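PDB 2WBT: B-129 from Sulfolobus virus 1, which binds zinc through two C2H2-type zinc fingers, is essential for virus function and probably binds DNA. Local coordinates for residues Ser73-Leu81 against Leu90-Thr100. Sequence-based numbering, arbitrary orientation.
With ZN (zinc ion), chain C.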
# COMPACT_ATOMS: atom_id res chain seq x y z
N SER A 73 -2.25 -12.55 12.21
CA SER A 73 -1.52 -13.75 11.80
C SER A 73 -0.70 -13.56 10.53
O SER A 73 -1.07 -12.79 9.65
CB SER A 73 -2.50 -14.91 11.60
OG SER A 73 -1.81 -16.12 11.30
N GLN A 74 0.40 -14.30 10.46
CA GLN A 74 1.22 -14.40 9.25
C GLN A 74 0.46 -15.09 8.12
O GLN A 74 0.70 -14.81 6.94
CB GLN A 74 2.51 -15.17 9.59
CG GLN A 74 3.35 -15.62 8.40
CD GLN A 74 4.52 -16.50 8.82
OE1 GLN A 74 4.90 -16.54 10.00
NE2 GLN A 74 5.10 -17.21 7.86
N PHE A 75 -0.45 -15.99 8.48
CA PHE A 75 -1.16 -16.83 7.53
C PHE A 75 -2.54 -16.27 7.20
O PHE A 75 -3.50 -16.48 7.95
CB PHE A 75 -1.27 -18.25 8.09
CG PHE A 75 0.05 -18.80 8.57
CD1 PHE A 75 0.32 -18.91 9.92
CD2 PHE A 75 1.03 -19.17 7.66
CE1 PHE A 75 1.54 -19.41 10.37
CE2 PHE A 75 2.25 -19.66 8.09
CZ PHE A 75 2.51 -19.78 9.45
N VAL A 76 -2.62 -15.56 6.08
CA VAL A 76 -3.84 -14.89 5.65
C VAL A 76 -4.19 -15.30 4.22
O VAL A 76 -3.30 -15.56 3.40
CB VAL A 76 -3.69 -13.35 5.70
CG1 VAL A 76 -5.01 -12.67 5.41
CG2 VAL A 76 -3.15 -12.91 7.05
N CYS A 77 -5.48 -15.36 3.94
CA CYS A 77 -5.98 -15.69 2.61
C CYS A 77 -6.17 -14.41 1.79
O CYS A 77 -6.86 -13.48 2.23
CB CYS A 77 -7.32 -16.43 2.72
SG CYS A 77 -7.98 -16.99 1.15
N PRO A 78 -5.57 -14.35 0.59
CA PRO A 78 -5.68 -13.13 -0.22
C PRO A 78 -7.11 -12.81 -0.66
O PRO A 78 -7.46 -11.64 -0.77
CB PRO A 78 -4.80 -13.44 -1.44
CG PRO A 78 -3.94 -14.58 -1.02
CD PRO A 78 -4.78 -15.38 -0.10
N LEU A 79 -7.91 -13.84 -0.90
CA LEU A 79 -9.28 -13.65 -1.39
C LEU A 79 -10.25 -13.18 -0.31
O LEU A 79 -11.09 -12.32 -0.58
CB LEU A 79 -9.79 -14.93 -2.06
CG LEU A 79 -8.94 -15.50 -3.20
CD1 LEU A 79 -9.60 -16.74 -3.78
CD2 LEU A 79 -8.71 -14.47 -4.30
N CYS A 80 -10.16 -13.73 0.90
CA CYS A 80 -11.05 -13.28 1.99
C CYS A 80 -10.38 -12.46 3.09
O CYS A 80 -11.07 -11.83 3.89
CB CYS A 80 -11.84 -14.45 2.59
SG CYS A 80 -10.80 -15.68 3.55
N LEU A 81 -9.05 -12.43 3.12
CA LEU A 81 -8.31 -11.63 4.11
C LEU A 81 -8.55 -12.06 5.56
O LEU A 81 -8.50 -11.23 6.47
CB LEU A 81 -8.63 -10.13 3.97
CG LEU A 81 -8.19 -9.47 2.67
CD1 LEU A 81 -8.72 -8.04 2.60
CD2 LEU A 81 -6.68 -9.49 2.52
N LEU A 90 -4.54 -22.77 6.81
CA LEU A 90 -4.74 -21.77 5.75
C LEU A 90 -5.00 -22.43 4.39
O LEU A 90 -5.90 -22.01 3.66
CB LEU A 90 -3.53 -20.84 5.65
CG LEU A 90 -3.46 -19.91 4.42
CD1 LEU A 90 -4.59 -18.89 4.47
CD2 LEU A 90 -2.11 -19.22 4.35
N LYS A 91 -4.21 -23.45 4.05
CA LYS A 91 -4.37 -24.12 2.76
C LYS A 91 -5.43 -25.23 2.78
O LYS A 91 -5.83 -25.72 1.73
CB LYS A 91 -3.04 -24.63 2.20
CG LYS A 91 -2.38 -25.76 2.96
CD LYS A 91 -0.99 -26.03 2.40
CE LYS A 91 0.02 -24.96 2.82
NZ LYS A 91 1.32 -25.11 2.10
N GLN A 92 -5.88 -25.63 3.97
CA GLN A 92 -7.10 -26.42 4.08
C GLN A 92 -8.28 -25.55 3.66
O GLN A 92 -9.21 -26.01 2.99
CB GLN A 92 -7.32 -26.95 5.49
CG GLN A 92 -8.68 -27.63 5.68
CD GLN A 92 -8.82 -28.32 7.01
OE1 GLN A 92 -9.62 -27.89 7.86
NE2 GLN A 92 -8.06 -29.39 7.22
N HIS A 93 -8.24 -24.29 4.07
CA HIS A 93 -9.28 -23.31 3.73
C HIS A 93 -9.28 -23.01 2.24
O HIS A 93 -10.34 -22.97 1.61
CB HIS A 93 -9.10 -22.01 4.52
CG HIS A 93 -9.81 -20.83 3.93
ND1 HIS A 93 -11.15 -20.58 4.14
CD2 HIS A 93 -9.36 -19.80 3.17
CE1 HIS A 93 -11.50 -19.47 3.52
NE2 HIS A 93 -10.43 -18.97 2.92
N ILE A 94 -8.10 -22.76 1.69
CA ILE A 94 -7.96 -22.44 0.28
C ILE A 94 -8.37 -23.62 -0.60
O ILE A 94 -9.06 -23.45 -1.60
CB ILE A 94 -6.52 -22.00 -0.07
CG1 ILE A 94 -6.29 -20.56 0.40
CG2 ILE A 94 -6.27 -22.08 -1.57
CD1 ILE A 94 -4.86 -20.10 0.27
N ARG A 95 -7.94 -24.82 -0.21
CA ARG A 95 -8.24 -26.03 -0.98
C ARG A 95 -9.73 -26.40 -0.94
O ARG A 95 -10.30 -26.75 -1.98
CB ARG A 95 -7.40 -27.21 -0.49
CG ARG A 95 -7.71 -28.50 -1.23
CD ARG A 95 -6.62 -29.53 -1.06
NE ARG A 95 -6.94 -30.77 -1.75
CZ ARG A 95 -6.15 -31.84 -1.80
NH1 ARG A 95 -4.97 -31.84 -1.19
NH2 ARG A 95 -6.55 -32.92 -2.46
N TYR A 96 -10.35 -26.32 0.24
CA TYR A 96 -11.71 -26.84 0.43
C TYR A 96 -12.80 -25.79 0.68
O TYR A 96 -13.97 -26.04 0.39
CB TYR A 96 -11.73 -27.86 1.57
CG TYR A 96 -10.89 -29.09 1.29
CD1 TYR A 96 -11.39 -30.13 0.52
CD2 TYR A 96 -9.60 -29.21 1.81
CE1 TYR A 96 -10.62 -31.26 0.26
CE2 TYR A 96 -8.83 -30.33 1.56
CZ TYR A 96 -9.34 -31.36 0.79
OH TYR A 96 -8.58 -32.48 0.54
N THR A 97 -12.43 -24.62 1.20
CA THR A 97 -13.42 -23.66 1.73
C THR A 97 -13.53 -22.32 0.98
O THR A 97 -14.56 -21.65 1.07
CB THR A 97 -13.17 -23.38 3.23
OG1 THR A 97 -12.99 -24.63 3.93
CG2 THR A 97 -14.33 -22.62 3.85
N GLU A 98 -12.48 -21.92 0.26
CA GLU A 98 -12.47 -20.63 -0.43
C GLU A 98 -13.08 -20.75 -1.84
O GLU A 98 -12.49 -21.38 -2.72
CB GLU A 98 -11.05 -20.07 -0.51
CG GLU A 98 -10.92 -18.72 -1.21
CD GLU A 98 -11.96 -17.72 -0.75
OE1 GLU A 98 -11.87 -17.25 0.42
OE2 GLU A 98 -12.87 -17.40 -1.54
N HIS A 99 -14.25 -20.13 -2.04
CA HIS A 99 -15.01 -20.27 -3.29
C HIS A 99 -15.23 -18.97 -4.08
O HIS A 99 -15.96 -18.98 -5.07
CB HIS A 99 -16.38 -20.90 -3.01
CG HIS A 99 -16.30 -22.24 -2.35
ND1 HIS A 99 -15.67 -23.32 -2.93
CD2 HIS A 99 -16.79 -22.68 -1.17
CE1 HIS A 99 -15.77 -24.36 -2.13
NE2 HIS A 99 -16.45 -24.00 -1.05
N THR A 100 -14.60 -17.87 -3.68
CA THR A 100 -14.80 -16.59 -4.38
C THR A 100 -14.13 -16.60 -5.77
O THR A 100 -12.99 -17.04 -5.92
CB THR A 100 -14.27 -15.38 -3.58
OG1 THR A 100 -14.69 -14.17 -4.22
CG2 THR A 100 -12.75 -15.40 -3.51
ZN ZN C . -10.24 -16.96 1.79
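Across the first zinc finger the backbones of 73-81 and 90-100 approach most closely at two places, Phe-75 with Leu-90 (CA atoms 6.4 Å apart) and Leu-79 with Thr-100; no hydrogen bond links the two segments, and their side chains meet at a zinc ion instead. This is the beta-beta-alpha fold of a C2H2-type finger, with a glutamate in place of the last histidine. Cys-77 and Cys-80, the CxxC pair after strand 75-76, give their SG atoms to the metal; His-93, from helix 87-96, and Glu-98, just beyond that helix, complete the four ligands. The His-93 ring binds through NE2, 2.3 Å from zinc, with Cys-77 SG in the ring plane at its edge and Cys-80 SG approaching obliquely. Glu-98 CG lies anti to the backbone N, and a turn about CB-CG (chi2 46°) brings the carboxylate back to the metal, with OE1 2.2 Å from the zinc. The two thiolates and the carboxylate probably make the site more negative than a Cys2His2 centre.

On the strand side of the site, Leu-90 sends CD1 against the backbone between Val-76 and Cys-77, 3.6 Å from Val-76 C, while its CD2 meets CB of Phe-75, whose ring turns away. Phe-84, on the paired strand 83-84, touches both Leu-90 and the His-93 ring. Ile-94 lays CG1 near Cys-77 SG; like Leu-79, it also packs on Leu-117 of helix 113-122, in the second finger, so that the two fingers touch here. On the Glu-98 side, Leu-79 CD1 rests 3.5 Å from Glu-98 CG.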